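Local coordinates for protein insect group II chitinase (Ostrinia furnacalis, PDB 5Y2A) that probably hydrolyses the beta-1,4 linkages of chitin as a family 18 endochitinase, through the second catalytic domain of the enzyme, at residues V167-P181 / N225-D237. Residues are numbered along the deposited sequence; the frame is centred on the assembly and turned at random.
Sequences VSASKRVIDYAYNVP and NFTVNYWINKGAD. With NAG (2-acetamido-2-deoxy-beta-D-glucopyranose), chain C.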
loop_
_atom_site.group_PDB
_atom_site.type_symbol
_atom_site.label_atom_id
_atom_site.label_comp_id
_atom_site.label_asym_id
_atom_site.label_seq_id
_atom_site.Cartn_x
_atom_site.Cartn_y
_atom_site.Cartn_z
ATOM N N VAL A 167 -8.724 10.812 17.149
ATOM C CA VAL A 167 -10.120 10.715 16.741
ATOM C C VAL A 167 -10.342 11.366 15.382
ATOM O O VAL A 167 -9.572 12.217 14.932
ATOM C CB VAL A 167 -11.056 11.363 17.777
ATOM C CG1 VAL A 167 -10.906 10.680 19.130
ATOM C CG2 VAL A 167 -10.739 12.840 17.877
ATOM N N SER A 168 -11.451 10.980 14.755
ATOM C CA SER A 168 -11.767 11.405 13.400
ATOM C C SER A 168 -12.085 12.893 13.329
ATOM O O SER A 168 -12.630 13.484 14.266
ATOM C CB SER A 168 -12.964 10.609 12.869
ATOM O OG SER A 168 -13.335 11.057 11.577
ATOM N N ALA A 169 -11.762 13.489 12.181
ATOM C CA ALA A 169 -12.163 14.848 11.849
ATOM C C ALA A 169 -13.339 14.883 10.880
ATOM O O ALA A 169 -13.652 15.949 10.336
ATOM C CB ALA A 169 -10.984 15.619 11.254
ATOM N N SER A 170 -13.955 13.738 10.610
ATOM C CA SER A 170 -15.112 13.650 9.725
ATOM C C SER A 170 -16.378 13.804 10.556
ATOM O O SER A 170 -16.589 13.043 11.505
ATOM C CB SER A 170 -15.127 12.315 8.984
ATOM O OG SER A 170 -16.423 12.030 8.471
ATOM N N LYS A 171 -17.212 14.789 10.212
ATOM C CA LYS A 171 -18.470 14.959 10.933
ATOM C C LYS A 171 -19.260 13.657 10.947
ATOM O O LYS A 171 -19.721 13.203 12.001
ATOM C CB LYS A 171 -19.308 16.073 10.303
ATOM C CG LYS A 171 -20.643 16.294 11.022
ATOM C CD LYS A 171 -21.557 17.227 10.252
ATOM C CE LYS A 171 -22.874 17.459 10.990
ATOM N NZ LYS A 171 -23.525 16.198 11.435
ATOM N N ARG A 172 -19.408 13.041 9.772
ATOM C CA ARG A 172 -20.103 11.762 9.644
ATOM C C ARG A 172 -19.582 10.727 10.634
ATOM O O ARG A 172 -20.357 10.120 11.385
ATOM C CB ARG A 172 -19.954 11.246 8.211
ATOM C CG ARG A 172 -20.607 9.906 7.962
ATOM C CD ARG A 172 -20.464 9.460 6.513
ATOM N NE ARG A 172 -21.113 8.168 6.307
ATOM C CZ ARG A 172 -20.503 7.070 5.875
ATOM N NH1 ARG A 172 -19.207 7.090 5.590
ATOM N NH2 ARG A 172 -21.196 5.946 5.726
ATOM N N VAL A 173 -18.263 10.505 10.644
ATOM C CA VAL A 173 -17.683 9.482 11.513
ATOM C C VAL A 173 -17.839 9.866 12.978
ATOM O O VAL A 173 -18.093 9.009 13.833
ATOM C CB VAL A 173 -16.203 9.234 11.151
ATOM C CG1 VAL A 173 -15.568 8.251 12.128
ATOM C CG2 VAL A 173 -16.075 8.719 9.720
ATOM N N ILE A 174 -17.658 11.148 13.299
ATOM C CA ILE A 174 -17.810 11.586 14.685
ATOM C C ILE A 174 -19.201 11.240 15.198
ATOM O O ILE A 174 -19.357 10.710 16.305
ATOM C CB ILE A 174 -17.519 13.091 14.807
ATOM C CG1 ILE A 174 -16.028 13.357 14.564
ATOM C CG2 ILE A 174 -17.950 13.612 16.184
ATOM C CD1 ILE A 174 -15.728 14.767 14.138
ATOM N N ASP A 175 -20.228 11.504 14.383
ATOM C CA ASP A 175 -21.602 11.217 14.792
ATOM C C ASP A 175 -21.803 9.727 15.040
ATOM O O ASP A 175 -22.526 9.333 15.961
ATOM C CB ASP A 175 -22.582 11.704 13.724
ATOM C CG ASP A 175 -22.623 13.212 13.609
ATOM O OD1 ASP A 175 -22.208 13.892 14.570
ATOM O OD2 ASP A 175 -23.079 13.714 12.557
ATOM N N TYR A 176 -21.150 8.883 14.240
ATOM C CA TYR A 176 -21.291 7.442 14.387
ATOM C C TYR A 176 -20.465 6.873 15.533
ATOM O O TYR A 176 -20.877 5.886 16.155
ATOM C CB TYR A 176 -20.869 6.752 13.092
ATOM C CG TYR A 176 -21.899 6.673 11.985
ATOM C CD1 TYR A 176 -23.098 5.988 12.160
ATOM C CD2 TYR A 176 -21.659 7.264 10.756
ATOM C CE1 TYR A 176 -24.022 5.892 11.132
ATOM C CE2 TYR A 176 -22.577 7.182 9.725
ATOM C CZ TYR A 176 -23.759 6.496 9.921
ATOM O OH TYR A 176 -24.665 6.417 8.886
ATOM N N ALA A 177 -19.296 7.447 15.817
ATOM C CA ALA A 177 -18.281 6.743 16.591
ATOM C C ALA A 177 -18.182 7.170 18.047
ATOM O O ALA A 177 -17.813 6.345 18.889
ATOM C CB ALA A 177 -16.900 6.923 15.937
ATOM N N TYR A 178 -18.472 8.428 18.380
ATOM C CA TYR A 178 -18.003 8.997 19.639
ATOM C C TYR A 178 -19.143 9.480 20.524
ATOM O O TYR A 178 -20.003 10.253 20.085
ATOM C CB TYR A 178 -17.028 10.147 19.374
ATOM C CG TYR A 178 -15.841 9.743 18.527
ATOM C CD1 TYR A 178 -15.031 8.676 18.903
ATOM C CD2 TYR A 178 -15.529 10.427 17.364
ATOM C CE1 TYR A 178 -13.941 8.298 18.131
ATOM C CE2 TYR A 178 -14.441 10.055 16.584
ATOM C CZ TYR A 178 -13.652 8.991 16.979
ATOM O OH TYR A 178 -12.569 8.622 16.207
ATOM N N ASN A 179 -19.131 9.018 21.771
ATOM C CA ASN A 179 -19.828 9.662 22.880
ATOM C C ASN A 179 -18.911 10.788 23.339
ATOM O O ASN A 179 -18.067 10.611 24.218
ATOM C CB ASN A 179 -20.109 8.663 23.996
ATOM C CG ASN A 179 -20.883 9.270 25.162
ATOM O OD1 ASN A 179 -20.811 10.472 25.424
ATOM N ND2 ASN A 179 -21.627 8.429 25.872
ATOM N N VAL A 180 -19.079 11.960 22.725
ATOM C CA VAL A 180 -18.117 13.045 22.925
ATOM C C VAL A 180 -18.026 13.486 24.383
ATOM O O VAL A 180 -16.902 13.627 24.889
ATOM C CB VAL A 180 -18.425 14.207 21.965
ATOM C CG1 VAL A 180 -17.570 15.419 22.309
ATOM C CG2 VAL A 180 -18.193 13.764 20.521
ATOM N N PRO A 181 -19.133 13.719 25.107
ATOM C CA PRO A 181 -18.988 14.138 26.516
ATOM C C PRO A 181 -18.239 13.133 27.380
ATOM O O PRO A 181 -17.430 13.533 28.228
ATOM C CB PRO A 181 -20.443 14.314 26.978
ATOM C CG PRO A 181 -21.201 14.590 25.734
ATOM C CD PRO A 181 -20.546 13.744 24.684
ATOM N N ASN A 225 -11.368 24.256 11.224
ATOM C CA ASN A 225 -12.166 25.132 12.073
ATOM C C ASN A 225 -13.537 24.528 12.363
ATOM O O ASN A 225 -14.003 24.558 13.507
ATOM C CB ASN A 225 -12.298 26.506 11.425
ATOM C CG ASN A 225 -13.090 27.471 12.275
ATOM O OD1 ASN A 225 -12.861 27.601 13.477
ATOM N ND2 ASN A 225 -14.043 28.144 11.652
ATOM N N PHE A 226 -14.184 23.934 11.356
ATOM C CA PHE A 226 -15.452 23.269 11.635
ATOM C C PHE A 226 -15.244 22.106 12.591
ATOM O O PHE A 226 -15.980 21.960 13.575
ATOM C CB PHE A 226 -16.127 22.773 10.354
ATOM C CG PHE A 226 -17.449 22.095 10.615
ATOM C CD1 PHE A 226 -17.504 20.758 11.005
ATOM C CD2 PHE A 226 -18.636 22.807 10.516
ATOM C CE1 PHE A 226 -18.712 20.146 11.278
ATOM C CE2 PHE A 226 -19.846 22.200 10.778
ATOM C CZ PHE A 226 -19.886 20.868 11.164
ATOM N N THR A 227 -14.249 21.259 12.309
ATOM C CA THR A 227 -14.008 20.081 13.137
ATOM C C THR A 227 -13.863 20.455 14.606
ATOM O O THR A 227 -14.450 19.812 15.487
ATOM C CB THR A 227 -12.751 19.352 12.657
ATOM O OG1 THR A 227 -12.905 18.966 11.284
ATOM C CG2 THR A 227 -12.501 18.128 13.512
ATOM N N VAL A 228 -13.071 21.490 14.887
ATOM C CA VAL A 228 -12.823 21.888 16.269
ATOM C C VAL A 228 -14.109 22.384 16.911
ATOM O O VAL A 228 -14.469 21.973 18.021
ATOM C CB VAL A 228 -11.707 22.946 16.335
ATOM C CG1 VAL A 228 -11.616 23.539 17.738
ATOM C CG2 VAL A 228 -10.364 22.337 15.931
ATOM N N ASN A 229 -14.822 23.278 16.223
ATOM C CA ASN A 229 -16.064 23.797 16.778
ATOM C C ASN A 229 -17.119 22.708 16.911
ATOM O O ASN A 229 -17.920 22.733 17.854
ATOM C CB ASN A 229 -16.568 24.958 15.924
ATOM C CG ASN A 229 -15.819 26.237 16.208
ATOM O OD1 ASN A 229 -16.025 26.867 17.244
ATOM N ND2 ASN A 229 -14.931 26.625 15.298
ATOM N N TYR A 230 -17.117 21.729 16.003
ATOM C CA TYR A 230 -18.079 20.636 16.110
ATOM C C TYR A 230 -17.831 19.803 17.364
ATOM O O TYR A 230 -18.777 19.456 18.079
ATOM C CB TYR A 230 -18.019 19.755 14.862
ATOM C CG TYR A 230 -19.212 18.836 14.711
ATOM C CD1 TYR A 230 -20.486 19.350 14.483
ATOM C CD2 TYR A 230 -19.066 17.454 14.808
ATOM C CE1 TYR A 230 -21.581 18.511 14.345
ATOM C CE2 TYR A 230 -20.156 16.608 14.671
ATOM C CZ TYR A 230 -21.411 17.144 14.438
ATOM O OH TYR A 230 -22.496 16.309 14.299
ATOM N N TRP A 231 -16.567 19.480 17.652
ATOM C CA TRP A 231 -16.253 18.764 18.886
ATOM C C TRP A 231 -16.669 19.567 20.112
ATOM O O TRP A 231 -17.229 19.013 21.068
ATOM C CB TRP A 231 -14.761 18.434 18.944
ATOM C CG TRP A 231 -14.437 17.165 18.243
ATOM C CD1 TRP A 231 -14.163 17.006 16.917
ATOM C CD2 TRP A 231 -14.395 15.861 18.822
ATOM N NE1 TRP A 231 -13.930 15.682 16.640
ATOM C CE2 TRP A 231 -14.078 14.957 17.791
ATOM C CE3 TRP A 231 -14.602 15.367 20.114
ATOM C CZ2 TRP A 231 -13.965 13.588 18.010
ATOM C CZ3 TRP A 231 -14.473 14.008 20.331
ATOM C CH2 TRP A 231 -14.156 13.134 19.285
ATOM N N ILE A 232 -16.404 20.875 20.102
ATOM C CA ILE A 232 -16.809 21.728 21.218
ATOM C C ILE A 232 -18.325 21.706 21.377
ATOM O O ILE A 232 -18.851 21.520 22.481
ATOM C CB ILE A 232 -16.290 23.164 21.015
ATOM C CG1 ILE A 232 -14.760 23.193 21.003
ATOM C CG2 ILE A 232 -16.846 24.089 22.100
ATOM C CD1 ILE A 232 -14.173 24.555 20.649
ATOM N N ASN A 233 -19.048 21.889 20.272
ATOM C CA ASN A 233 -20.506 21.897 20.318
ATOM C C ASN A 233 -21.085 20.543 20.685
ATOM O O ASN A 233 -22.215 20.483 21.179
ATOM C CB ASN A 233 -21.067 22.358 18.979
ATOM C CG ASN A 233 -20.719 23.792 18.677
ATOM O OD1 ASN A 233 -20.391 24.557 19.582
ATOM N ND2 ASN A 233 -20.788 24.168 17.407
ATOM N N LYS A 234 -20.356 19.457 20.436
ATOM C CA LYS A 234 -20.783 18.138 20.878
ATOM C C LYS A 234 -20.493 17.889 22.352
ATOM O O LYS A 234 -20.828 16.811 22.854
ATOM C CB LYS A 234 -20.124 17.045 20.032
ATOM C CG LYS A 234 -20.665 16.962 18.620
ATOM C CD LYS A 234 -21.890 16.078 18.575
ATOM C CE LYS A 234 -21.730 14.967 17.566
ATOM N NZ LYS A 234 -22.697 13.865 17.819
ATOM N N GLY A 235 -19.875 18.837 23.050
ATOM C CA GLY A 235 -19.666 18.717 24.477
ATOM C C GLY A 235 -18.233 18.543 24.929
ATOM O O GLY A 235 -18.012 18.247 26.108
ATOM N N ALA A 236 -17.254 18.701 24.041
ATOM C CA ALA A 236 -15.860 18.512 24.414
ATOM C C ALA A 236 -15.330 19.705 25.203
ATOM O O ALA A 236 -15.627 20.860 24.885
ATOM C CB ALA A 236 -14.998 18.299 23.166
ATOM N N ASP A 237 -14.544 19.405 26.236
ATOM C CA ASP A 237 -13.755 20.396 26.966
ATOM C C ASP A 237 -12.684 20.982 26.049
ATOM O O ASP A 237 -11.861 20.234 25.511
ATOM C CB ASP A 237 -13.123 19.715 28.184
ATOM C CG ASP A 237 -12.257 20.648 29.024
ATOM O OD1 ASP A 237 -12.061 21.824 28.656
ATOM O OD2 ASP A 237 -11.742 20.178 30.062
HETATM C C1 NAG C . -14.878 29.071 12.357
HETATM C C2 NAG C . -15.092 30.368 11.588
HETATM C C3 NAG C . -16.076 31.273 12.333
HETATM C C4 NAG C . -17.359 30.528 12.692
HETATM C C5 NAG C . -17.032 29.199 13.367
HETATM C C6 NAG C . -18.251 28.334 13.602
HETATM C C7 NAG C . -13.431 31.455 10.147
HETATM C C8 NAG C . -12.149 32.231 10.096
HETATM N N2 NAG C . -13.842 31.075 11.362
HETATM O O3 NAG C . -16.351 32.397 11.504
HETATM O O4 NAG C . -18.101 31.259 13.665
HETATM O O5 NAG C . -16.121 28.434 12.564
HETATM O O6 NAG C . -18.792 27.844 12.382
HETATM O O7 NAG C . -14.059 31.173 9.134
HETATM O O HOH W 1 -15.349 18.148 10.446
HETATM O O HOH W 2 -21.177 11.939 18.290
#
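Trp-231 packs its indole against Val-167, Ile-174, Tyr-178 and Val-180, an example of one large ring gathering residues from a strand end, a helix and the turn after it. Val-167 CG2 meets its six-membered ring at CZ2 (3.3 Å), Tyr-178 reaches the same atom through CD2, with the two ring planes tilted by 42°, and both methyls of Val-180 press on CE3 and CZ3. Ile-174 CD1 touches NE1 (3.2 Å), which also gives a weak hydrogen bond to Ser-168 O (3.5 Å). In this TIM barrel of the GH18 family, the contact joins the end of barrel strand 162-167 and helix 171-177 to helix 225-233, the short axes of the two helices running the same way at 21°; Leu-192 and Leu-241 also touch the indole. With CG anti to the backbone N (chi1 180°), Lys-171 lays CG over one face of Tyr-230; the bend at chi4 then turns NZ to Tyr-230 OH (3.0 Å) and into a salt bridge with Asp-175 OD2. Asp-175 OD1, in plane at the ring edge, lies 2.4 Å from Tyr-230 OH, shorter than an ordinary hydrogen bond and of doubtful exact length. Lys-234 NZ adds a longer salt bridge to OD1 (3.3 Å).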